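Local structure of sensor protein QseC (Escherichia coli, 3JZ3) at residues B[87-92]-B[98-103]; B[123-128]-B[146-151]. The protein acts as the ATP-dependent sensor histidine kinase of the QseB/QseC two-component system, may activate QseB by phosphorylation and switches on the flagella regulon. One frame throughout, in Å; residues are numbered along the deposited sequence.

Contact 1. Residues B[87-92]-B[98-103]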
loop_
_atom_site.group_PDB
_atom_site.type_symbol
_atom_site.label_atom_id
_atom_site.label_comp_id
_atom_site.label_asym_id
_atom_site.label_seq_id
_atom_site.Cartn_x
_atom_site.Cartn_y
_atom_site.Cartn_z
HETATM N N MSE B 87 -8.805 -12.143 6.796
HETATM C CA MSE B 87 -8.285 -11.743 8.108
HETATM C C MSE B 87 -8.160 -10.237 8.289
HETATM O O MSE B 87 -8.430 -9.717 9.370
HETATM C CB MSE B 87 -6.955 -12.438 8.416
HETATM C CG MSE B 87 -7.101 -13.880 8.897
HETATM SE SE MSE B 87 -8.448 -14.107 10.304
HETATM C CE MSE B 87 -10.054 -14.093 9.212
ATOM N N ASP B 88 -7.751 -9.548 7.229
ATOM C CA ASP B 88 -7.652 -8.093 7.240
ATOM C C ASP B 88 -9.005 -7.446 7.507
ATOM O O ASP B 88 -9.080 -6.355 8.077
ATOM C CB ASP B 88 -7.104 -7.587 5.903
ATOM C CG ASP B 88 -5.606 -7.800 5.758
ATOM O OD1 ASP B 88 -4.904 -7.896 6.790
ATOM O OD2 ASP B 88 -5.129 -7.860 4.604
ATOM N N ILE B 89 -10.062 -8.149 7.107
ATOM C CA ILE B 89 -11.417 -7.614 7.045
ATOM C C ILE B 89 -12.312 -8.085 8.188
ATOM O O ILE B 89 -13.156 -7.330 8.666
ATOM C CB ILE B 89 -12.065 -7.982 5.672
ATOM C CG1 ILE B 89 -11.579 -7.031 4.576
ATOM C CG2 ILE B 89 -13.593 -8.009 5.733
ATOM C CD1 ILE B 89 -11.930 -5.569 4.804
ATOM N N TYR B 90 -12.110 -9.324 8.625
ATOM C CA TYR B 90 -13.079 -10.038 9.461
ATOM C C TYR B 90 -13.649 -9.265 10.657
ATOM O O TYR B 90 -14.868 -9.123 10.774
ATOM C CB TYR B 90 -12.514 -11.387 9.914
ATOM C CG TYR B 90 -13.502 -12.235 10.681
ATOM C CD1 TYR B 90 -14.551 -12.882 10.028
ATOM C CD2 TYR B 90 -13.387 -12.391 12.062
ATOM C CE1 TYR B 90 -15.464 -13.662 10.730
ATOM C CE2 TYR B 90 -14.291 -13.167 12.774
ATOM C CZ TYR B 90 -15.326 -13.801 12.102
ATOM O OH TYR B 90 -16.224 -14.570 12.806
ATOM N N HIS B 91 -12.771 -8.776 11.531
ATOM C CA HIS B 91 -13.187 -8.128 12.775
ATOM C C HIS B 91 -13.957 -6.836 12.522
ATOM O O HIS B 91 -14.988 -6.587 13.149
ATOM C CB HIS B 91 -11.982 -7.872 13.684
ATOM C CG HIS B 91 -12.330 -7.202 14.977
ATOM N ND1 HIS B 91 -12.858 -7.886 16.052
ATOM C CD2 HIS B 91 -12.226 -5.909 15.368
ATOM C CE1 HIS B 91 -13.065 -7.043 17.049
ATOM N NE2 HIS B 91 -12.690 -5.837 16.660
ATOM N N THR B 92 -13.449 -6.024 11.598
ATOM C CA THR B 92 -14.085 -4.766 11.220
ATOM C C THR B 92 -15.490 -5.002 10.657
ATOM O O THR B 92 -16.448 -4.347 11.076
ATOM C CB THR B 92 -13.207 -3.978 10.223
ATOM O OG1 THR B 92 -11.975 -3.622 10.862
ATOM C CG2 THR B 92 -13.902 -2.716 9.759
ATOM N N ILE B 98 -21.632 -7.645 9.696
ATOM C CA ILE B 98 -21.422 -8.394 8.452
ATOM C C ILE B 98 -20.511 -9.592 8.720
ATOM O O ILE B 98 -19.380 -9.432 9.183
ATOM C CB ILE B 98 -20.794 -7.513 7.331
ATOM C CG1 ILE B 98 -21.551 -6.182 7.158
ATOM C CG2 ILE B 98 -20.688 -8.289 6.014
ATOM C CD1 ILE B 98 -22.944 -6.292 6.547
ATOM N N ASP B 99 -21.011 -10.790 8.431
ATOM C CA ASP B 99 -20.226 -12.009 8.602
ATOM C C ASP B 99 -19.522 -12.407 7.310
ATOM O O ASP B 99 -20.120 -12.363 6.233
ATOM C CB ASP B 99 -21.110 -13.153 9.096
ATOM C CG ASP B 99 -21.329 -13.115 10.596
ATOM O OD1 ASP B 99 -21.111 -12.052 11.221
ATOM O OD2 ASP B 99 -21.724 -14.162 11.156
ATOM N N VAL B 100 -18.252 -12.786 7.427
ATOM C CA VAL B 100 -17.470 -13.239 6.275
ATOM C C VAL B 100 -17.146 -14.727 6.407
ATOM O O VAL B 100 -16.468 -15.151 7.345
ATOM C CB VAL B 100 -16.173 -12.411 6.079
ATOM C CG1 VAL B 100 -15.434 -12.859 4.822
ATOM C CG2 VAL B 100 -16.488 -10.922 5.995
ATOM N N ARG B 101 -17.653 -15.510 5.461
ATOM C CA ARG B 101 -17.481 -16.953 5.469
ATOM C C ARG B 101 -16.497 -17.357 4.390
ATOM O O ARG B 101 -16.710 -17.076 3.209
ATOM C CB ARG B 101 -18.828 -17.647 5.248
ATOM C CG ARG B 101 -18.750 -19.160 5.044
ATOM C CD ARG B 101 -20.103 -19.739 4.630
ATOM N NE ARG B 101 -21.106 -19.562 5.680
ATOM C CZ ARG B 101 -22.386 -19.265 5.468
ATOM N NH1 ARG B 101 -22.849 -19.099 4.234
ATOM N NH2 ARG B 101 -23.205 -19.123 6.501
ATOM N N LEU B 102 -15.419 -18.018 4.805
ATOM C CA LEU B 102 -14.437 -18.559 3.872
ATOM C C LEU B 102 -14.580 -20.073 3.724
ATOM O O LEU B 102 -14.408 -20.822 4.685
ATOM C CB LEU B 102 -13.014 -18.189 4.297
ATOM C CG LEU B 102 -11.879 -18.719 3.414
ATOM C CD1 LEU B 102 -11.867 -18.043 2.047
ATOM C CD2 LEU B 102 -10.540 -18.549 4.109
ATOM N N THR B 103 -14.907 -20.503 2.512
ATOM C CA THR B 103 -15.027 -21.917 2.178
ATOM C C THR B 103 -13.871 -22.306 1.261
ATOM O O THR B 103 -13.594 -21.621 0.274
ATOM C CB THR B 103 -16.378 -22.215 1.485
ATOM O OG1 THR B 103 -17.456 -21.825 2.346
ATOM C CG2 THR B 103 -16.517 -23.691 1.160
#

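Contact 2. Residues B[123-128]-B[146-151]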
loop_
_atom_site.group_PDB
_atom_site.type_symbol
_atom_site.label_atom_id
_atom_site.label_comp_id
_atom_site.label_asym_id
_atom_site.label_seq_id
_atom_site.Cartn_x
_atom_site.Cartn_y
_atom_site.Cartn_z
ATOM N N ARG B 123 -8.874 -7.952 -2.378
ATOM C CA ARG B 123 -9.345 -6.997 -1.386
ATOM C C ARG B 123 -10.409 -6.030 -1.927
ATOM O O ARG B 123 -11.337 -5.665 -1.209
ATOM C CB ARG B 123 -8.161 -6.240 -0.793
ATOM C CG ARG B 123 -8.497 -5.458 0.451
ATOM C CD ARG B 123 -8.723 -6.346 1.659
ATOM N NE ARG B 123 -9.100 -5.546 2.821
ATOM C CZ ARG B 123 -8.242 -4.906 3.614
ATOM N NH1 ARG B 123 -6.936 -4.959 3.385
ATOM N NH2 ARG B 123 -8.695 -4.207 4.642
ATOM N N ASN B 124 -10.271 -5.629 -3.186
ATOM C CA ASN B 124 -11.287 -4.821 -3.857
ATOM C C ASN B 124 -12.635 -5.525 -3.950
ATOM O O ASN B 124 -13.676 -4.924 -3.677
ATOM C CB ASN B 124 -10.817 -4.408 -5.250
ATOM C CG ASN B 124 -10.017 -3.130 -5.231
ATOM O OD1 ASN B 124 -10.575 -2.039 -5.139
ATOM N ND2 ASN B 124 -8.699 -3.254 -5.320
ATOM N N LEU B 125 -12.604 -6.799 -4.333
ATOM C CA LEU B 125 -13.814 -7.612 -4.419
ATOM C C LEU B 125 -14.448 -7.797 -3.046
ATOM O O LEU B 125 -15.674 -7.834 -2.919
ATOM C CB LEU B 125 -13.505 -8.978 -5.034
ATOM C CG LEU B 125 -13.023 -9.061 -6.482
ATOM C CD1 LEU B 125 -12.680 -10.503 -6.805
ATOM C CD2 LEU B 125 -14.058 -8.517 -7.460
ATOM N N LEU B 126 -13.597 -7.910 -2.028
ATOM C CA LEU B 126 -14.032 -8.097 -0.651
ATOM C C LEU B 126 -14.648 -6.843 -0.058
ATOM O O LEU B 126 -15.724 -6.905 0.528
ATOM C CB LEU B 126 -12.872 -8.567 0.225
ATOM C CG LEU B 126 -12.732 -10.071 0.423
ATOM C CD1 LEU B 126 -11.495 -10.358 1.241
ATOM C CD2 LEU B 126 -13.965 -10.623 1.114
ATOM N N ASP B 127 -13.955 -5.714 -0.202
ATOM C CA ASP B 127 -14.461 -4.418 0.253
ATOM C C ASP B 127 -15.782 -4.069 -0.422
ATOM O O ASP B 127 -16.695 -3.561 0.227
ATOM C CB ASP B 127 -13.434 -3.310 -0.000
ATOM C CG ASP B 127 -12.190 -3.449 0.865
ATOM O OD1 ASP B 127 -12.193 -4.261 1.815
ATOM O OD2 ASP B 127 -11.202 -2.737 0.591
ATOM N N ASN B 128 -15.871 -4.350 -1.722
ATOM C CA ASN B 128 -17.098 -4.159 -2.485
ATOM C C ASN B 128 -18.249 -5.030 -1.970
ATOM O O ASN B 128 -19.393 -4.567 -1.884
ATOM C CB ASN B 128 -16.848 -4.419 -3.974
ATOM C CG ASN B 128 -18.109 -4.283 -4.817
ATOM O OD1 ASN B 128 -18.893 -3.349 -4.640
ATOM N ND2 ASN B 128 -18.307 -5.216 -5.744
ATOM N N ASP B 146 -10.212 -24.119 -9.998
ATOM C CA ASP B 146 -9.839 -23.218 -11.088
ATOM C C ASP B 146 -10.540 -21.854 -11.035
ATOM O O ASP B 146 -10.582 -21.131 -12.033
ATOM C CB ASP B 146 -10.091 -23.897 -12.441
ATOM C CG ASP B 146 -11.549 -24.274 -12.653
ATOM O OD1 ASP B 146 -12.369 -24.127 -11.714
ATOM O OD2 ASP B 146 -11.876 -24.724 -13.773
ATOM N N ASN B 147 -11.091 -21.519 -9.871
ATOM C CA ASN B 147 -11.732 -20.227 -9.648
ATOM C C ASN B 147 -11.911 -19.934 -8.165
ATOM O O ASN B 147 -11.916 -20.851 -7.343
ATOM C CB ASN B 147 -13.093 -20.161 -10.349
ATOM C CG ASN B 147 -14.099 -21.141 -9.769
ATOM O OD1 ASN B 147 -14.897 -20.790 -8.898
ATOM N ND2 ASN B 147 -14.054 -22.382 -10.240
ATOM N N PHE B 148 -12.042 -18.658 -7.824
ATOM C CA PHE B 148 -12.608 -18.288 -6.532
ATOM C C PHE B 148 -13.793 -17.349 -6.723
ATOM O O PHE B 148 -13.899 -16.673 -7.748
ATOM C CB PHE B 148 -11.560 -17.763 -5.525
ATOM C CG PHE B 148 -10.954 -16.435 -5.879
ATOM C CD1 PHE B 148 -11.552 -15.248 -5.463
ATOM C CD2 PHE B 148 -9.757 -16.371 -6.587
ATOM C CE1 PHE B 148 -10.984 -14.009 -5.775
ATOM C CE2 PHE B 148 -9.174 -15.136 -6.903
ATOM C CZ PHE B 148 -9.792 -13.956 -6.500
ATOM N N ILE B 149 -14.700 -17.347 -5.752
ATOM C CA ILE B 149 -15.928 -16.566 -5.842
ATOM C C ILE B 149 -16.106 -15.709 -4.600
ATOM O O ILE B 149 -15.939 -16.187 -3.477
ATOM C CB ILE B 149 -17.186 -17.468 -6.015
ATOM C CG1 ILE B 149 -17.097 -18.303 -7.302
ATOM C CG2 ILE B 149 -18.466 -16.626 -6.017
ATOM C CD1 ILE B 149 -18.008 -19.539 -7.317
ATOM N N VAL B 150 -16.427 -14.437 -4.819
ATOM C CA VAL B 150 -16.851 -13.540 -3.750
ATOM C C VAL B 150 -18.311 -13.181 -4.024
ATOM O O VAL B 150 -18.657 -12.750 -5.125
ATOM C CB VAL B 150 -15.958 -12.277 -3.666
ATOM C CG1 VAL B 150 -16.335 -11.423 -2.459
ATOM C CG2 VAL B 150 -14.484 -12.665 -3.600
ATOM N N ARG B 151 -19.162 -13.377 -3.020
ATOM C CA ARG B 151 -20.609 -13.311 -3.196
ATOM C C ARG B 151 -21.283 -12.658 -1.990
ATOM O O ARG B 151 -21.024 -13.036 -0.847
ATOM C CB ARG B 151 -21.150 -14.728 -3.404
ATOM C CG ARG B 151 -22.653 -14.839 -3.536
ATOM C CD ARG B 151 -23.134 -16.166 -2.970
ATOM N NE ARG B 151 -24.548 -16.412 -3.249
ATOM C CZ ARG B 151 -25.562 -15.877 -2.574
ATOM N NH1 ARG B 151 -25.341 -15.044 -1.562
ATOM N NH2 ARG B 151 -26.808 -16.173 -2.918
#

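Contact 1. Residues B[87-92]-B[98-103]
Tyr-90 on the helical segment 87-92 and Val-100 on the strand segment 98-103 bring the two backbones closest, with CA of Tyr-90 6.3 Å from CA of Val-100; the helix is kinked here, the backbone N of His-91 and of Thr-92 lacking a bond to the preceding turn. Val-100 points at the helix and is touched by two consecutive residues, Ile-89 and Tyr-90. Its CG2 meets CG2 of Ile-89 at 4.1 Å, branch against branch, the two side chains crossing at about a right angle. Ile-89 sets this methyl anti to its backbone N, while its longer arm, CG1 and CD1, leads away from the strand toward Arg-123 and Asp-127 of helix 115-131. In the ATP-binding domain of the kinase, helix 78-95 packs on one face of a mixed beta sheet, and strand 99-104, which follows it, is an outermost strand that pairs in parallel with strand 138-143. Tyr-90 has CG anti to the backbone N (chi1 -175°), which brings its ring back to the strand, and CE1 comes edge-on to the carbonyl O of Val-100 at 3.8 Å, the oxygen lying near the ring plane. CD1 of Tyr-90 also lies 4.3 Å from CB of Val-100. Across the strand, Arg-101 points away from the helix, and its NH1 forms a salt bridge with OD1 of Asp-140.

Contact 2. Residues B[123-128]-B[146-151]
Leu-125 of helix 123-128 packs against Val-150 and Phe-148 of strand 147-151, one of the joints at which the helical layer of the GHKL-type (HATPase) alpha/beta sandwich sits on its mixed sheet. The two short axes approach to 8.5 Å and run nearly parallel, 25° apart. Phe-148 and Val-150, two residues apart on the strand, both face the helix, whereas Ile-149 between them points away. Leu-125 leaves the helix toward the sheet, and this direction alone puts its CB 4.1 Å from CG2 of Val-150. Its torsions, with CG anti to the carbonyl carbon and the chain then extended, carry CD1 on to CE1 of Phe-148 at 4.0 Å, the leucine arm and the ring crossing obliquely. Phe-148 holds CG in the cramped position between its own backbone N and carbonyl carbon (chi1 68°), and its ring also packs on Leu-82 of helix 78-95 and on Trp-214. Val-150 divides its methyls: while CG2 takes Leu-125 CB, CG1 lies 3.7 Å from the backbone O of Leu-125 and 4.4 Å from CD2 of Leu-126. The CA–CB bond of Leu-126 points past the strand, and CD2 is the part that comes near it. No hydrogen bond spans the two segments; the joint is apolar and all four touching residues are buried. Two polar pairs lie within the segments. On the helix, Arg-123 NE forms a salt bridge with OD1 of Asp-127, one turn on. At the start of the strand, Asn-147 ND2 donates to OD1 of Asp-146 at 2.8 Å, reaching the anti side of the carboxylate from 32° out of its plane.

In the fold
Contacts 1 and 2 follow one another along the chain, their centres 12 Å apart, and set two helices on the same five-stranded sheet: helix 78-95 over the edge strand 99-104, helix 115-131 over strand 147-151. Strand 138-143 lies between these two strands. The helices also meet each other. From contact 1, Ile-89 CD1 comes within 3.3 Å of Asp-127 OD1, and its CG1 lies 3.4 Å from Arg-123 NE, so the isoleucine packs across the salt-bridged pair of contact 2. Asp-88 OD2 adds a long, weak ion pair to Arg-123 NH1. By family this is the ATP-binding domain, and helix 115-131 carries what is probably its N-box motif.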